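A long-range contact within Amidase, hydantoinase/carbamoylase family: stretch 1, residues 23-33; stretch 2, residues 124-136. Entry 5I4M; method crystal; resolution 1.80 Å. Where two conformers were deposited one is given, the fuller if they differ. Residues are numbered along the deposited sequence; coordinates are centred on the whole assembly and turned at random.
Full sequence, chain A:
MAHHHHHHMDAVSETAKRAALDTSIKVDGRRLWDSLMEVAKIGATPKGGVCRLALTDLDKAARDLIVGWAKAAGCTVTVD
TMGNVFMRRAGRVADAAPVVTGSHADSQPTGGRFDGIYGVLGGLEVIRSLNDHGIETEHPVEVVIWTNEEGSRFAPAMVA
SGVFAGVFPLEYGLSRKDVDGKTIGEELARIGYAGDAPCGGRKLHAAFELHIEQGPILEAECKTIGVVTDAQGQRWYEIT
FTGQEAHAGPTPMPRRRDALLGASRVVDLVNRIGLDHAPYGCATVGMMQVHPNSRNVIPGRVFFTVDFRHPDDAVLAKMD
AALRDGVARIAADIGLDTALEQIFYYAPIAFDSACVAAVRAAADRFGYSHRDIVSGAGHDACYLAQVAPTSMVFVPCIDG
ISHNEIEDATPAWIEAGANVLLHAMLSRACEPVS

Stretch 1 23-33: TSIKVDGRRLW
Stretch 2, residues 124-136: LEVIRSLNDHGIE

A buried carboxylate and a long cationic side chain can join two distant segments when each has two hydrogen-bonding edges to offer, and the contact between residues 23-33 and 124-136 of this amidase is a compact example. The first segment turns through Thr 23 and Ser 24, runs extended from Ile 25 to Asp 28 and then enters a helix at Gly 29; the second is the end of a helix, 124-132, followed by a turn. The two helices run roughly antiparallel, at 146°, with axes 10.2 Å apart at closest approach. The register is set by CA pairs: Ile 25 with His 133 at 7.0 Å, Val 27 with Ser 129 at 5.6 Å, and Leu 32 with Glu 125 at 6.0 Å.

Arg 31 is the centrepiece. Its CA-to-CB bond points toward the other helix, and the chain stays extended through chi1 and chi2 (both t) before chi3 turns to p (61°). The guanidinium thus settles among Glu 125, Arg 128, Ser 129 and Asp 132, a knob in a hole lined largely by polar groups. Glu 125 answers with chi1 t, chi2 p and chi3 at -146°, presenting both oxygens: Arg 31 NE donates to Glu 125 OE2 at 2.8 Å, and Arg 31 NH2 to Glu 125 OE1 at 2.9 Å. These nearly linear bonds, at 165° and 164°, form a bidentate salt bridge. Asp 132, two turns further along the helix, has chi1 m and chi2 -11°; its OD2 accepts from Arg 31 NH1 and Arg 31 NH2, each at 2.8 Å, in a fork whose angles are more bent, 136° and 139°. Both acids lie near the guanidinium plane, leaving one face to be covered by Arg 128 CB, 3.5 Å from Arg 31 NH2.

Glu 125 OE1 also accepts from the backbone, Asp 28 N, at 2.7 Å, so a single carboxylate holds both the start of the first helix and its arginine. Asp 28 is the N-cap: with chi1 t, its OD1 accepts from Arg 31 N at 3.0 Å. Its OD2 takes a bond from a water that also donates to Asp 132 OD2.

Ser 129, with chi1 m, brings OG to 3.3 Å from Val 27 CA and to 2.8 Å from Glu 125 OE1. A second water links Ser 129 OG with Lys 26 O.

At the helix end, His 133 adopts chi1 m and chi2 98°, and its ND1 donates back to Ser 129 O at 3.0 Å, which helps fix the ring. Ile 25 CA lies over one ring face, 4.2 Å from the centroid in a CH-pi contact, while Lys 26 O approaches the edge, 3.3 Å from His 133 CE1. Gly 134, with positive phi (63°), closes the helix in a Schellman motif, and the chain turns so that Ile 135 (m, t) sets CD1 3.6 Å from CG2 of Ile 25, also m, t.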

# COMPACT_ATOMS: atom_id res chain seq x y z
N THR A 23 -11.96 -50.35 14.34
CA THR A 23 -12.12 -49.23 13.42
C THR A 23 -13.54 -49.12 12.87
O THR A 23 -13.77 -48.34 11.95
CB THR A 23 -11.12 -49.37 12.26
OG1 THR A 23 -11.28 -50.65 11.66
CG2 THR A 23 -9.70 -49.24 12.77
N SER A 24 -14.49 -49.88 13.43
CA SER A 24 -15.86 -49.85 12.92
C SER A 24 -16.51 -48.49 13.12
O SER A 24 -17.42 -48.12 12.36
CB SER A 24 -16.69 -50.94 13.59
OG SER A 24 -16.56 -50.88 15.00
N ILE A 25 -16.08 -47.73 14.12
CA ILE A 25 -16.56 -46.37 14.33
C ILE A 25 -15.64 -45.44 13.55
O ILE A 25 -14.51 -45.19 13.96
CB ILE A 25 -16.60 -46.01 15.82
CG1 ILE A 25 -17.46 -47.02 16.58
CG2 ILE A 25 -17.10 -44.59 16.02
CD1 ILE A 25 -17.46 -46.79 18.07
N LYS A 26 -16.12 -44.92 12.42
CA LYS A 26 -15.27 -44.12 11.56
C LYS A 26 -16.12 -43.08 10.83
O LYS A 26 -17.35 -43.19 10.77
CB LYS A 26 -14.50 -44.99 10.56
CG LYS A 26 -15.36 -45.96 9.76
CD LYS A 26 -14.50 -46.77 8.79
CE LYS A 26 -15.35 -47.60 7.83
NZ LYS A 26 -16.08 -48.69 8.53
N VAL A 27 -15.45 -42.07 10.30
CA VAL A 27 -16.17 -40.96 9.68
C VAL A 27 -16.64 -41.36 8.29
O VAL A 27 -16.20 -42.37 7.71
CB VAL A 27 -15.30 -39.69 9.62
CG1 VAL A 27 -14.87 -39.29 11.02
CG2 VAL A 27 -14.09 -39.92 8.74
N ASP A 28 -17.57 -40.57 7.76
CA ASP A 28 -17.99 -40.64 6.36
C ASP A 28 -17.09 -39.67 5.60
O ASP A 28 -17.34 -38.46 5.60
CB ASP A 28 -19.47 -40.28 6.24
CG ASP A 28 -20.02 -40.43 4.83
OD1 ASP A 28 -19.26 -40.29 3.85
OD2 ASP A 28 -21.24 -40.67 4.72
N GLY A 29 -16.04 -40.20 4.97
CA GLY A 29 -15.04 -39.32 4.36
C GLY A 29 -15.58 -38.50 3.21
O GLY A 29 -15.19 -37.34 3.02
N ARG A 30 -16.48 -39.08 2.41
CA ARG A 30 -17.05 -38.32 1.30
C ARG A 30 -17.96 -37.22 1.79
O ARG A 30 -17.94 -36.10 1.26
CB ARG A 30 -17.81 -39.26 0.35
CG ARG A 30 -18.42 -38.51 -0.82
CD ARG A 30 -19.18 -39.43 -1.77
NE ARG A 30 -20.26 -40.15 -1.10
CZ ARG A 30 -21.11 -40.96 -1.72
NH1 ARG A 30 -21.01 -41.14 -3.03
NH2 ARG A 30 -22.06 -41.58 -1.04
N ARG A 31 -18.76 -37.50 2.82
CA ARG A 31 -19.62 -36.47 3.39
C ARG A 31 -18.79 -35.28 3.87
O ARG A 31 -19.14 -34.13 3.62
CB ARG A 31 -20.45 -37.05 4.53
CG ARG A 31 -21.41 -36.05 5.15
CD ARG A 31 -22.36 -36.77 6.11
NE ARG A 31 -21.64 -37.40 7.21
CZ ARG A 31 -22.17 -38.32 8.01
NH1 ARG A 31 -23.42 -38.71 7.82
NH2 ARG A 31 -21.45 -38.86 8.99
N LEU A 32 -17.67 -35.56 4.55
CA LEU A 32 -16.79 -34.49 5.02
C LEU A 32 -16.17 -33.73 3.85
O LEU A 32 -16.18 -32.50 3.81
CB LEU A 32 -15.71 -35.08 5.93
CG LEU A 32 -14.60 -34.11 6.36
CD1 LEU A 32 -15.16 -32.89 7.04
CD2 LEU A 32 -13.64 -34.85 7.30
N TRP A 33 -15.61 -34.47 2.88
CA TRP A 33 -15.01 -33.83 1.71
C TRP A 33 -16.01 -32.95 0.98
O TRP A 33 -15.70 -31.81 0.62
CB TRP A 33 -14.44 -34.89 0.76
CG TRP A 33 -13.79 -34.27 -0.45
CD1 TRP A 33 -14.38 -34.02 -1.67
CD2 TRP A 33 -12.45 -33.81 -0.55
NE1 TRP A 33 -13.47 -33.44 -2.52
CE2 TRP A 33 -12.28 -33.29 -1.86
CE3 TRP A 33 -11.36 -33.78 0.33
CZ2 TRP A 33 -11.06 -32.77 -2.30
CZ3 TRP A 33 -10.16 -33.25 -0.11
CH2 TRP A 33 -10.02 -32.75 -1.41
N LEU A 124 -17.96 -31.05 12.76
CA LEU A 124 -19.32 -31.37 12.35
C LEU A 124 -19.44 -32.83 11.92
O LEU A 124 -20.44 -33.50 12.23
CB LEU A 124 -19.75 -30.44 11.21
CG LEU A 124 -21.12 -30.80 10.62
CD1 LEU A 124 -22.21 -30.67 11.68
CD2 LEU A 124 -21.45 -29.93 9.42
N GLU A 125 -18.43 -33.34 11.21
CA GLU A 125 -18.45 -34.74 10.79
C GLU A 125 -18.36 -35.69 11.98
O GLU A 125 -18.96 -36.77 11.95
CB GLU A 125 -17.31 -35.00 9.79
CG GLU A 125 -17.12 -36.47 9.38
CD GLU A 125 -18.36 -37.10 8.75
OE1 GLU A 125 -18.58 -38.32 8.97
OE2 GLU A 125 -19.12 -36.40 8.04
N VAL A 126 -17.65 -35.30 13.04
CA VAL A 126 -17.65 -36.11 14.26
C VAL A 126 -19.06 -36.19 14.83
O VAL A 126 -19.54 -37.26 15.21
CB VAL A 126 -16.66 -35.54 15.29
CG1 VAL A 126 -16.87 -36.19 16.65
CG2 VAL A 126 -15.24 -35.78 14.83
N ILE A 127 -19.75 -35.05 14.90
CA ILE A 127 -21.13 -35.03 15.39
C ILE A 127 -22.00 -35.96 14.56
O ILE A 127 -22.75 -36.80 15.09
CB ILE A 127 -21.68 -33.60 15.38
CG1 ILE A 127 -20.87 -32.70 16.32
CG2 ILE A 127 -23.17 -33.60 15.71
CD1 ILE A 127 -20.95 -33.13 17.75
N ARG A 128 -21.92 -35.83 13.24
CA ARG A 128 -22.76 -36.65 12.37
C ARG A 128 -22.41 -38.13 12.51
O ARG A 128 -23.29 -39.00 12.44
CB ARG A 128 -22.61 -36.21 10.91
CG ARG A 128 -23.16 -34.82 10.64
CD ARG A 128 -22.84 -34.40 9.22
NE ARG A 128 -23.70 -33.30 8.74
CZ ARG A 128 -23.45 -32.57 7.66
NH1 ARG A 128 -22.36 -32.79 6.94
NH2 ARG A 128 -24.30 -31.61 7.30
N SER A 129 -21.13 -38.43 12.70
CA SER A 129 -20.71 -39.82 12.83
C SER A 129 -21.16 -40.42 14.15
O SER A 129 -21.52 -41.60 14.21
CB SER A 129 -19.20 -39.93 12.66
OG SER A 129 -18.83 -39.75 11.31
N LEU A 130 -21.15 -39.62 15.22
CA LEU A 130 -21.72 -40.10 16.48
C LEU A 130 -23.21 -40.38 16.31
O LEU A 130 -23.73 -41.34 16.88
CB LEU A 130 -21.50 -39.08 17.59
CG LEU A 130 -20.06 -38.75 17.97
CD1 LEU A 130 -20.05 -37.56 18.93
CD2 LEU A 130 -19.39 -39.95 18.59
N ASN A 131 -23.91 -39.55 15.54
CA ASN A 131 -25.32 -39.84 15.27
C ASN A 131 -25.47 -41.10 14.44
O ASN A 131 -26.30 -41.97 14.76
CB ASN A 131 -25.98 -38.65 14.56
CG ASN A 131 -26.04 -37.42 15.42
OD1 ASN A 131 -25.87 -37.49 16.63
ND2 ASN A 131 -26.28 -36.26 14.81
N ASP A 132 -24.68 -41.23 13.37
CA ASP A 132 -24.78 -42.39 12.49
C ASP A 132 -24.62 -43.69 13.27
O ASP A 132 -25.32 -44.68 13.00
CB ASP A 132 -23.73 -42.32 11.38
CG ASP A 132 -24.04 -41.27 10.35
OD1 ASP A 132 -25.17 -40.73 10.36
OD2 ASP A 132 -23.16 -40.98 9.52
N HIS A 133 -23.70 -43.71 14.23
CA HIS A 133 -23.41 -44.92 14.98
C HIS A 133 -24.19 -45.02 16.27
O HIS A 133 -24.00 -45.98 17.03
CB HIS A 133 -21.90 -45.01 15.26
CG HIS A 133 -21.08 -45.28 14.04
ND1 HIS A 133 -20.44 -44.28 13.34
CD2 HIS A 133 -20.80 -46.43 13.40
CE1 HIS A 133 -19.80 -44.81 12.31
NE2 HIS A 133 -20.00 -46.11 12.32
N GLY A 134 -25.08 -44.07 16.53
CA GLY A 134 -25.93 -44.14 17.72
C GLY A 134 -25.15 -44.10 19.01
O GLY A 134 -25.53 -44.75 19.99
N ILE A 135 -24.06 -43.34 19.04
CA ILE A 135 -23.17 -43.30 20.19
C ILE A 135 -23.63 -42.23 21.16
O ILE A 135 -23.80 -41.06 20.78
CB ILE A 135 -21.72 -43.05 19.74
CG1 ILE A 135 -21.21 -44.24 18.93
CG2 ILE A 135 -20.82 -42.78 20.95
CD1 ILE A 135 -19.89 -43.98 18.27
N GLU A 136 -23.82 -42.62 22.41
CA GLU A 136 -24.04 -41.69 23.50
C GLU A 136 -22.73 -41.49 24.24
O GLU A 136 -22.07 -42.46 24.61
CB GLU A 136 -25.11 -42.22 24.46
CG GLU A 136 -25.29 -41.39 25.72
CD GLU A 136 -26.38 -41.93 26.62
OE1 GLU A 136 -26.15 -42.95 27.32
OE2 GLU A 136 -27.48 -41.34 26.63
O HOH W 1 -19.87 -42.29 10.04
O HOH W 2 -22.71 -41.97 6.55